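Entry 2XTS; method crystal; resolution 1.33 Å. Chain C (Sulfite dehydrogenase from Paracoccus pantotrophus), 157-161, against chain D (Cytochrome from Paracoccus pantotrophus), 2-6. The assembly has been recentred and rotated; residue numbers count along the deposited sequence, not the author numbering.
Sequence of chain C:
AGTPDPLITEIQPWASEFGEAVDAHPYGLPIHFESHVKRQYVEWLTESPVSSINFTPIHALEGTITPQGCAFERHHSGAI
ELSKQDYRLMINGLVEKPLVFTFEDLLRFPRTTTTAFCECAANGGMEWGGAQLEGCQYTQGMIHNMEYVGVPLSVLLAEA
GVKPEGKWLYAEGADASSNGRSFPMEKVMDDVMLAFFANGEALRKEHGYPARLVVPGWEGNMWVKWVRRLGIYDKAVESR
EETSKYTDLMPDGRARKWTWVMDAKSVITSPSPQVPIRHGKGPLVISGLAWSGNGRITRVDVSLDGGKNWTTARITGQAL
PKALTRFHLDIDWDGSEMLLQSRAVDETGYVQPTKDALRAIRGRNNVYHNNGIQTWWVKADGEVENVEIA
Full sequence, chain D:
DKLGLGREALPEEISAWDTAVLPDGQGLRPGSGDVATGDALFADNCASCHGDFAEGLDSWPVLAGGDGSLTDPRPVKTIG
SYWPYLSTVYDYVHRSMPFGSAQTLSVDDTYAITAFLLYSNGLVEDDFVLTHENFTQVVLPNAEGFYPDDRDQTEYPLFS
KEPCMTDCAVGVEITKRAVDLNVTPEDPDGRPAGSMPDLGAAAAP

Chain C, residues 157-161: LAEAG
Chain D, residues 2-6: KLGLG

Residues 157-160 of chain C form the last turn of a helix that begins earlier in the chain, with phi -58 to -79 and psi -34 to -40. Closing this turn, G161(C) N donates to L157(C) O at 2.8 Å, and A160(C) N makes a weak bond to the same oxygen, L157(C) O, at 3.1 Å. G161(C) leaves the helix at phi/psi 86/94, where a CB would jam against the preceding carbonyl oxygen, so glycine suits the position.

Chain D has no regular helix or strand here. From K2(D), psi 143, it turns through L3(D) at -84/-18 and G4(D) at 78/40, extends at L5(D), -113/148, and reaches G6(D) at 87/175. The positive phi of G4(D) favours glycine, and the angles of G6(D) call for it. The backbones come nearest at E159(C) and K2(D), CA atoms 5.5 Å apart.

The junction is built on buried E159(C). Its CA-to-CB bond points sideways, but chi1 -156° (t), chi2 65° (p) and chi3 23° bring the carboxylate to the turn of chain D. There L3(D) N donates to E159(C) OE1 at 2.9 Å (160°), G4(D) N to E159(C) OE2 at 2.7 Å (132°), and L5(D) N to E159(C) OE2 at 3.1 Å (156°). Three successive amides are thus satisfied by one carboxylate, whose two acceptor oxygens and negative charge suit clustered NH groups. L3(D) and L5(D), both m, t, point sideways and bond through backbone N alone.

K2(D) points toward chain C and, with chi1 m and chi2 to chi4 t, runs extended. K2(D) CD, CE and NZ each lie 3.5 Å from E159(C) O, and K2(D) CE 3.6 Å from A158(C) O, so the lysine end lies along helix-end carbonyls. A158(C) points sideways, A160(C) away, their methyls offering no polar group; L157(C), m, t, is out of reach.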

ATOM      1  N   LEU C 157      14.909  -6.087 -23.736  1.00 11.57           N
ATOM      2  CA  LEU C 157      15.133  -5.909 -25.172  1.00 13.16           C
ATOM      3  C   LEU C 157      16.599  -6.092 -25.543  1.00 13.99           C
ATOM      4  O   LEU C 157      16.909  -6.631 -26.602  1.00 14.81           O
ATOM      5  CB  LEU C 157      14.624  -4.540 -25.609  1.00 13.02           C
ATOM      6  CG  LEU C 157      13.096  -4.428 -25.505  1.00 14.10           C
ATOM      7  CD1 LEU C 157      12.662  -2.968 -25.685  1.00 15.54           C
ATOM      8  CD2 LEU C 157      12.375  -5.375 -26.477  1.00 16.08           C
ATOM      9  N   ALA C 158      17.502  -5.656 -24.662  1.00 14.00           N
ATOM     10  CA  ALA C 158      18.951  -5.867 -24.849  1.00 14.70           C
ATOM     11  C   ALA C 158      19.278  -7.353 -24.979  1.00 14.15           C
ATOM     12  O   ALA C 158      20.201  -7.728 -25.720  1.00 15.52           O
ATOM     13  CB  ALA C 158      19.750  -5.235 -23.701  1.00 15.74           C
ATOM     14  N   GLU C 159      18.544  -8.207 -24.272  1.00 13.13           N
ATOM     15  CA  GLU C 159      18.773  -9.640 -24.344  1.00 13.01           C
ATOM     16  C   GLU C 159      18.486 -10.210 -25.744  1.00 13.28           C
ATOM     17  O   GLU C 159      19.222 -11.056 -26.263  1.00 15.66           O
ATOM     18  CB  GLU C 159      17.941 -10.347 -23.277  1.00 13.97           C
ATOM     19  CG  GLU C 159      18.466 -11.681 -22.847  1.00 15.03           C
ATOM     20  CD  GLU C 159      19.827 -11.659 -22.137  1.00 15.31           C
ATOM     21  OE1 GLU C 159      20.254 -10.613 -21.549  1.00 16.59           O
ATOM     22  OE2 GLU C 159      20.433 -12.739 -22.157  1.00 17.65           O
ATOM     23  N   ALA C 160      17.413  -9.717 -26.361  1.00 12.51           N
ATOM     24  CA  ALA C 160      17.022 -10.135 -27.714  1.00 12.46           C
ATOM     25  C   ALA C 160      17.866  -9.445 -28.778  1.00 12.13           C
ATOM     26  O   ALA C 160      18.158 -10.021 -29.811  1.00 14.12           O
ATOM     27  CB  ALA C 160      15.537  -9.843 -27.982  1.00 12.15           C
ATOM     28  N   GLY C 161      18.241  -8.201 -28.527  1.00 13.07           N
ATOM     29  CA  GLY C 161      19.056  -7.423 -29.468  1.00 12.78           C
ATOM     30  C   GLY C 161      18.185  -6.727 -30.493  1.00 13.24           C
ATOM     31  O   GLY C 161      17.879  -7.290 -31.526  1.00 15.23           O
TER
ATOM     32  N   LYS D   2      25.020  -9.228 -22.478  1.00 20.82           N
ATOM     33  CA  LYS D   2      23.819 -10.096 -22.254  1.00 20.15           C
ATOM     34  C   LYS D   2      23.965 -11.020 -21.050  1.00 19.24           C
ATOM     35  O   LYS D   2      25.028 -11.570 -20.783  1.00 20.62           O
ATOM     36  CB  LYS D   2      23.532 -10.965 -23.482  1.00 20.91           C
ATOM     37  CG  LYS D   2      23.165 -10.153 -24.703  1.00 22.48           C
ATOM     38  CD  LYS D   2      22.729 -11.004 -25.867  1.00 24.57           C
ATOM     39  CE  LYS D   2      22.473 -10.147 -27.107  1.00 26.22           C
ATOM     40  NZ  LYS D   2      22.090 -10.987 -28.278  1.00 28.44           N
ATOM     41  N   LEU D   3      22.860 -11.218 -20.350  1.00 17.18           N
ATOM     42  CA  LEU D   3      22.847 -12.022 -19.141  1.00 16.73           C
ATOM     43  C   LEU D   3      22.710 -13.517 -19.386  1.00 16.19           C
ATOM     44  O   LEU D   3      23.009 -14.308 -18.495  1.00 17.78           O
ATOM     45  CB  LEU D   3      21.698 -11.556 -18.262  1.00 16.97           C
ATOM     46  CG  LEU D   3      21.826 -10.114 -17.799  1.00 18.49           C
ATOM     47  CD1 LEU D   3      20.645  -9.762 -16.944  1.00 20.44           C
ATOM     48  CD2 LEU D   3      23.121  -9.912 -17.023  1.00 21.78           C
ATOM     49  N   GLY D   4      22.257 -13.904 -20.570  1.00 15.54           N
ATOM     50  CA  GLY D   4      22.062 -15.303 -20.913  1.00 15.88           C
ATOM     51  C   GLY D   4      20.798 -15.899 -20.322  1.00 16.03           C
ATOM     52  O   GLY D   4      20.782 -17.052 -19.880  1.00 18.83           O
ATOM     53  N   LEU D   5      19.724 -15.121 -20.339  1.00 14.62           N
ATOM     54  CA  LEU D   5      18.424 -15.531 -19.819  1.00 13.63           C
ATOM     55  C   LEU D   5      17.443 -15.645 -20.977  1.00 13.08           C
ATOM     56  O   LEU D   5      17.536 -14.891 -21.959  1.00 14.49           O
ATOM     57  CB  LEU D   5      17.901 -14.499 -18.821  1.00 12.68           C
ATOM     58  CG  LEU D   5      18.678 -14.430 -17.504  1.00 11.33           C
ATOM     59  CD1 LEU D   5      18.257 -13.193 -16.669  1.00 12.54           C
ATOM     60  CD2 LEU D   5      18.493 -15.725 -16.699  1.00 14.48           C
ATOM     61  N   GLY D   6      16.497 -16.568 -20.856  1.00 13.03           N
ATOM     62  CA  GLY D   6      15.559 -16.858 -21.925  1.00 12.88           C
ATOM     63  C   GLY D   6      16.112 -17.892 -22.888  1.00 12.76           C
ATOM     64  O   GLY D   6      17.248 -18.359 -22.749  1.00 15.14           O
TER